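Local coordinates for protein MIPZ (Caulobacter crescentus, PDB 2XJ9) that forms nucleotide-bound dimers as a P-loop ATPase, binds the nucleoid and sets up a gradient that inhibits cell division and probably positions the division plane, at residues A57-K62 with L66-A71; E88-F93 with T119-G124. The protein carries 1 engineered substitution. All coordinates share one frame; numbering follows the deposited sequence.

Interaction 1 (A57-K62 with L66-A71); sequences AWLDNK and LPEPLA
Leu59, near the end of helix 47-62, makes a small, largely apolar contact with Leu66 and the side chain of Glu68, where the chain turns back from this helix toward strand 70-72. Two branches of one side chain carry it. CD2 of Leu59 meets CD1 of Leu66 at 3.4 Å and also lies 3.8 Å from CB of Leu66, the two leucines crossing at about a right angle. The other branch faces Glu68: CD1 of Leu59 is 3.9 Å from Glu68 CG and 3.5 Å from OE2 of its carboxylate. These side chains approach from opposite directions, which brings the leucine methyl against the outer part of an extended glutamate. With CG anti to the carbonyl carbon (chi1 -74°), the Leu59 side chain is turned toward the loop. Its CD2 also lies at the edge of the Trp58 ring, in the ring plane. An alanine here would lack both methyl branches and is likely to leave a gap beside Leu66 and the Glu68 chain freer to turn. No hydrogen bond crosses between the two segments, but Pro67 O accepts one from Arg55 NH2 of helix 47-62, while Glu68 OE1 forms a long, weak ion pair with Arg56. Trp58 meets the Phe230 ring and packs on Pro148 of the second subunit. Farther along, Leu70 forms backbone hydrogen bonds with Val36 and Val38. The contact thus closes the return leg of a beta-alpha-beta crossover, from strand 36-40 through helix 47-62 to strand 70-72, at one edge of the chain's parallel sheet in this P-loop NTPase fold.

Interaction 2 (E88-F93 with T119-G124); sequences EQVAGF and TRMAHG
Met121 packs against Val90 and Phe93 where helix 86-103 lies beside helix 117-124, two helices joined through strand 106-110 of the parallel sheet of this P-loop NTPase fold. The short helical segments run broadly the same way, crossing at -36° with their axes 10.9 Å apart. The contact between them is apolar. The Met121 chain bends at chi2 and chi3, which carries its CE methyl between the two residues of the facing helix: CE is 3.6 Å from Val90 CG1 and 3.3 Å from Phe93 CD2, approaching the ring obliquely. Met121 meets the valine side chain at about a right angle but slides past the phenylalanine in the opposite direction.

The ring edge of Phe93 makes the second group of contacts. With CG anti to the backbone N (chi1 -174°), the ring extends across to the other helix. CB of Met121 lies at its edge in the ring plane, 3.9 Å from CE2, and Ala122 N sits near the same plane, 4.0 Å from CE2. Farther round, CZ meets Ala122 CB at 4.1 Å. The Ala122 methyl also touches Val8 of strand 5-9, and Val90 and Phe93 both rest on Ile118 as well.

Polar groups act within helix 117-124 or beyond the pair. Arg120 forms a salt bridge with Asp115 and packs on Arg44 of the second subunit. His123 NE2 is hydrogen-bonded to Tyr159 OH, and bonds at both ring nitrogens probably hold the imidazole in one orientation. ND1 donates to Thr119 O over 3.2 Å, in the histidine ring plane but 49° out of the carbonyl plane, and the same oxygen accepts from His123 N.

Both contacts are mainly apolar and partly buried, with no hydrogen bond between their paired segments. They share no helix or strand, and their centres lie 27 Å apart. Interaction 1 is local, joining a helix end to the loop that leads into an edge strand, and it includes a glutamate whose carboxylate end lies against a leucine methyl. Interaction 2 joins two helices connected in sequence by strand 106-110, and uses an aromatic ring and a thioether chain nearer the centre of the molecule. Both have residues beside the second subunit: Ala57, Trp58 and Asn61 in the first, Arg120 in the second.

Interaction 1 (A57-K62 with L66-A71)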
loop_
_atom_site.group_PDB
_atom_site.type_symbol
_atom_site.label_atom_id
_atom_site.label_comp_id
_atom_site.label_asym_id
_atom_site.label_seq_id
_atom_site.Cartn_x
_atom_site.Cartn_y
_atom_site.Cartn_z
ATOM N N ALA A 57 -17.156 -6.443 18.093
ATOM C CA ALA A 57 -17.449 -5.414 19.091
ATOM C C ALA A 57 -18.679 -4.583 18.777
ATOM O O ALA A 57 -19.376 -4.158 19.692
ATOM C CB ALA A 57 -16.260 -4.517 19.293
ATOM N N TRP A 58 -18.942 -4.350 17.493
ATOM C CA TRP A 58 -20.082 -3.533 17.077
ATOM C C TRP A 58 -21.434 -4.270 17.157
ATOM O O TRP A 58 -22.362 -3.809 17.834
ATOM C CB TRP A 58 -19.864 -2.979 15.671
ATOM C CG TRP A 58 -20.937 -2.016 15.255
ATOM C CD1 TRP A 58 -20.938 -0.669 15.436
ATOM C CD2 TRP A 58 -22.171 -2.331 14.599
ATOM N NE1 TRP A 58 -22.086 -0.120 14.931
ATOM C CE2 TRP A 58 -22.865 -1.117 14.415
ATOM C CE3 TRP A 58 -22.756 -3.516 14.148
ATOM C CZ2 TRP A 58 -24.110 -1.055 13.796
ATOM C CZ3 TRP A 58 -23.997 -3.453 13.534
ATOM C CH2 TRP A 58 -24.659 -2.228 13.360
ATOM N N LEU A 59 -21.549 -5.405 16.462
ATOM C CA LEU A 59 -22.746 -6.247 16.542
ATOM C C LEU A 59 -23.133 -6.517 17.987
ATOM O O LEU A 59 -24.302 -6.446 18.367
ATOM C CB LEU A 59 -22.513 -7.590 15.854
ATOM C CG LEU A 59 -22.475 -7.605 14.330
ATOM C CD1 LEU A 59 -21.978 -8.937 13.821
ATOM C CD2 LEU A 59 -23.842 -7.305 13.780
ATOM N N ASP A 60 -22.139 -6.861 18.788
ATOM C CA ASP A 60 -22.335 -7.009 20.214
ATOM C C ASP A 60 -23.042 -5.784 20.822
ATOM O O ASP A 60 -24.159 -5.891 21.320
ATOM C CB ASP A 60 -20.987 -7.259 20.881
ATOM C CG ASP A 60 -21.088 -7.365 22.383
ATOM O OD1 ASP A 60 -21.801 -6.533 22.987
ATOM O OD2 ASP A 60 -20.444 -8.273 22.956
ATOM N N ASN A 61 -22.402 -4.619 20.772
ATOM C CA ASN A 61 -22.997 -3.409 21.326
ATOM C C ASN A 61 -24.416 -3.096 20.842
ATOM O O ASN A 61 -25.280 -2.772 21.664
ATOM C CB ASN A 61 -22.101 -2.204 21.090
ATOM C CG ASN A 61 -22.638 -0.961 21.747
ATOM O OD1 ASN A 61 -23.172 -0.066 21.084
ATOM N ND2 ASN A 61 -22.521 -0.901 23.072
ATOM N N LYS A 62 -24.659 -3.176 19.528
ATOM C CA LYS A 62 -25.997 -2.889 18.975
ATOM C C LYS A 62 -26.963 -4.061 19.166
ATOM O O LYS A 62 -28.163 -3.939 18.914
ATOM C CB LYS A 62 -25.947 -2.491 17.490
ATOM C CG LYS A 62 -25.188 -1.217 17.196
ATOM C CD LYS A 62 -25.276 -0.278 18.361
ATOM C CE LYS A 62 -24.728 1.080 17.991
ATOM N NZ LYS A 62 -25.423 1.613 16.779
ATOM N N LEU A 66 -25.631 -10.759 12.677
ATOM C CA LEU A 66 -25.217 -10.830 11.297
ATOM C C LEU A 66 -24.197 -11.923 11.215
ATOM O O LEU A 66 -23.585 -12.277 12.220
ATOM C CB LEU A 66 -24.596 -9.509 10.839
ATOM C CG LEU A 66 -25.482 -8.268 10.772
ATOM C CD1 LEU A 66 -24.639 -7.064 10.460
ATOM C CD2 LEU A 66 -26.577 -8.416 9.738
ATOM N N PRO A 67 -24.003 -12.459 10.017
ATOM C CA PRO A 67 -23.017 -13.521 9.792
ATOM C C PRO A 67 -21.618 -13.053 10.179
ATOM O O PRO A 67 -21.224 -11.962 9.784
ATOM C CB PRO A 67 -23.063 -13.733 8.276
ATOM C CG PRO A 67 -24.279 -12.993 7.788
ATOM C CD PRO A 67 -24.604 -11.945 8.778
ATOM N N GLU A 68 -20.880 -13.861 10.934
ATOM C CA GLU A 68 -19.466 -13.597 11.195
ATOM C C GLU A 68 -18.591 -14.738 10.661
ATOM O O GLU A 68 -18.971 -15.889 10.728
ATOM C CB GLU A 68 -19.242 -13.390 12.688
ATOM C CG GLU A 68 -19.859 -12.103 13.224
ATOM C CD GLU A 68 -20.091 -12.141 14.719
ATOM O OE1 GLU A 68 -19.112 -12.247 15.494
ATOM O OE2 GLU A 68 -21.273 -12.086 15.122
ATOM N N PRO A 69 -17.417 -14.419 10.104
ATOM C CA PRO A 69 -16.611 -15.528 9.607
ATOM C C PRO A 69 -16.004 -16.240 10.791
ATOM O O PRO A 69 -16.391 -15.958 11.918
ATOM C CB PRO A 69 -15.500 -14.836 8.797
ATOM C CG PRO A 69 -15.594 -13.400 9.073
ATOM C CD PRO A 69 -16.645 -13.171 10.135
ATOM N N LEU A 70 -15.076 -17.153 10.546
ATOM C CA LEU A 70 -14.325 -17.753 11.625
ATOM C C LEU A 70 -12.910 -17.193 11.590
ATOM O O LEU A 70 -12.027 -17.783 10.981
ATOM C CB LEU A 70 -14.301 -19.273 11.496
ATOM C CG LEU A 70 -13.801 -20.026 12.743
ATOM C CD1 LEU A 70 -12.634 -20.953 12.429
ATOM C CD2 LEU A 70 -13.413 -19.054 13.853
ATOM N N ALA A 71 -12.710 -16.043 12.235
ATOM C CA ALA A 71 -11.406 -15.373 12.286
ATOM C C ALA A 71 -10.359 -16.185 13.066
ATOM O O ALA A 71 -10.615 -16.644 14.183
ATOM C CB ALA A 71 -11.564 -14.000 12.884
#

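Interaction 2 (E88-F93 with T119-G124)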
loop_
_atom_site.group_PDB
_atom_site.type_symbol
_atom_site.label_atom_id
_atom_site.label_comp_id
_atom_site.label_asym_id
_atom_site.label_seq_id
_atom_site.Cartn_x
_atom_site.Cartn_y
_atom_site.Cartn_z
ATOM N N GLU A 88 8.657 -19.982 13.729
ATOM C CA GLU A 88 7.540 -19.878 14.658
ATOM C C GLU A 88 6.298 -19.339 13.972
ATOM O O GLU A 88 5.181 -19.728 14.301
ATOM C CB GLU A 88 7.891 -19.005 15.858
ATOM C CG GLU A 88 8.748 -19.682 16.905
ATOM C CD GLU A 88 8.979 -18.792 18.119
ATOM O OE1 GLU A 88 10.148 -18.697 18.559
ATOM O OE2 GLU A 88 7.995 -18.193 18.632
ATOM N N GLN A 89 6.493 -18.423 13.030
ATOM C CA GLN A 89 5.365 -17.853 12.294
ATOM C C GLN A 89 4.706 -18.946 11.473
ATOM O O GLN A 89 3.491 -19.147 11.553
ATOM C CB GLN A 89 5.817 -16.715 11.382
ATOM C CG GLN A 89 6.209 -15.454 12.116
ATOM C CD GLN A 89 6.980 -14.516 11.238
ATOM O OE1 GLN A 89 6.760 -14.468 10.024
ATOM N NE2 GLN A 89 7.891 -13.767 11.832
ATOM N N VAL A 90 5.524 -19.657 10.697
ATOM C CA VAL A 90 5.074 -20.806 9.923
ATOM C C VAL A 90 4.339 -21.837 10.767
ATOM O O VAL A 90 3.314 -22.364 10.345
ATOM C CB VAL A 90 6.246 -21.504 9.289
ATOM C CG1 VAL A 90 5.752 -22.704 8.492
ATOM C CG2 VAL A 90 7.013 -20.529 8.430
ATOM N N ALA A 91 4.867 -22.132 11.954
ATOM C CA ALA A 91 4.211 -23.059 12.873
ATOM C C ALA A 91 2.804 -22.592 13.214
ATOM O O ALA A 91 1.864 -23.380 13.171
ATOM C CB ALA A 91 5.031 -23.238 14.127
ATOM N N GLY A 92 2.679 -21.303 13.547
ATOM C CA GLY A 92 1.393 -20.649 13.785
ATOM C C GLY A 92 0.429 -20.743 12.614
ATOM O O GLY A 92 -0.737 -21.086 12.794
ATOM N N PHE A 93 0.917 -20.446 11.413
ATOM C CA PHE A 93 0.122 -20.625 10.200
ATOM C C PHE A 93 -0.455 -22.040 10.176
ATOM O O PHE A 93 -1.672 -22.218 10.178
ATOM C CB PHE A 93 0.981 -20.367 8.956
ATOM C CG PHE A 93 0.214 -20.383 7.660
ATOM C CD1 PHE A 93 -1.158 -20.237 7.645
ATOM C CD2 PHE A 93 0.876 -20.564 6.456
ATOM C CE1 PHE A 93 -1.860 -20.264 6.455
ATOM C CE2 PHE A 93 0.186 -20.600 5.256
ATOM C CZ PHE A 93 -1.184 -20.446 5.258
ATOM N N THR A 119 3.691 -16.031 3.707
ATOM C CA THR A 119 3.164 -15.593 2.433
ATOM C C THR A 119 3.446 -16.600 1.318
ATOM O O THR A 119 2.525 -17.029 0.640
ATOM C CB THR A 119 3.686 -14.215 2.063
ATOM O OG1 THR A 119 2.768 -13.243 2.569
ATOM C CG2 THR A 119 3.789 -14.068 0.548
ATOM N N ARG A 120 4.706 -16.980 1.133
ATOM C CA ARG A 120 5.049 -17.959 0.104
ATOM C C ARG A 120 4.340 -19.309 0.300
ATOM O O ARG A 120 4.021 -20.015 -0.658
ATOM C CB ARG A 120 6.547 -18.198 0.099
ATOM C CG ARG A 120 7.385 -16.957 0.002
ATOM C CD ARG A 120 8.459 -17.236 -1.017
ATOM N NE ARG A 120 9.126 -16.048 -1.430
ATOM C CZ ARG A 120 9.149 -15.400 -2.592
ATOM N NH1 ARG A 120 8.536 -15.778 -3.712
ATOM N NH2 ARG A 120 9.877 -14.301 -2.593
ATOM N N MET A 121 4.117 -19.673 1.556
ATOM C CA MET A 121 3.456 -20.926 1.887
ATOM C C MET A 121 2.005 -20.891 1.467
ATOM O O MET A 121 1.426 -21.915 1.113
ATOM C CB MET A 121 3.515 -21.177 3.394
ATOM C CG MET A 121 4.838 -21.670 3.902
ATOM S SD MET A 121 4.520 -23.212 4.753
ATOM C CE MET A 121 3.278 -22.706 5.933
ATOM N N ALA A 122 1.406 -19.710 1.534
ATOM C CA ALA A 122 0.001 -19.583 1.227
ATOM C C ALA A 122 -0.208 -19.648 -0.267
ATOM O O ALA A 122 -1.227 -20.099 -0.729
ATOM C CB ALA A 122 -0.538 -18.286 1.787
ATOM N N HIS A 123 0.770 -19.207 -1.037
ATOM C CA HIS A 123 0.571 -19.156 -2.478
ATOM C C HIS A 123 0.614 -20.573 -3.039
ATOM O O HIS A 123 -0.027 -20.886 -4.041
ATOM C CB HIS A 123 1.561 -18.185 -3.170
ATOM C CG HIS A 123 1.106 -16.743 -3.154
ATOM N ND1 HIS A 123 1.255 -15.922 -2.055
ATOM C CD2 HIS A 123 0.490 -15.984 -4.097
ATOM C CE1 HIS A 123 0.750 -14.728 -2.315
ATOM N NE2 HIS A 123 0.281 -14.738 -3.550
ATOM N N GLY A 124 1.343 -21.440 -2.348
ATOM C CA GLY A 124 1.458 -22.826 -2.746
ATOM C C GLY A 124 0.281 -23.713 -2.384
ATOM O O GLY A 124 0.157 -24.804 -2.919
#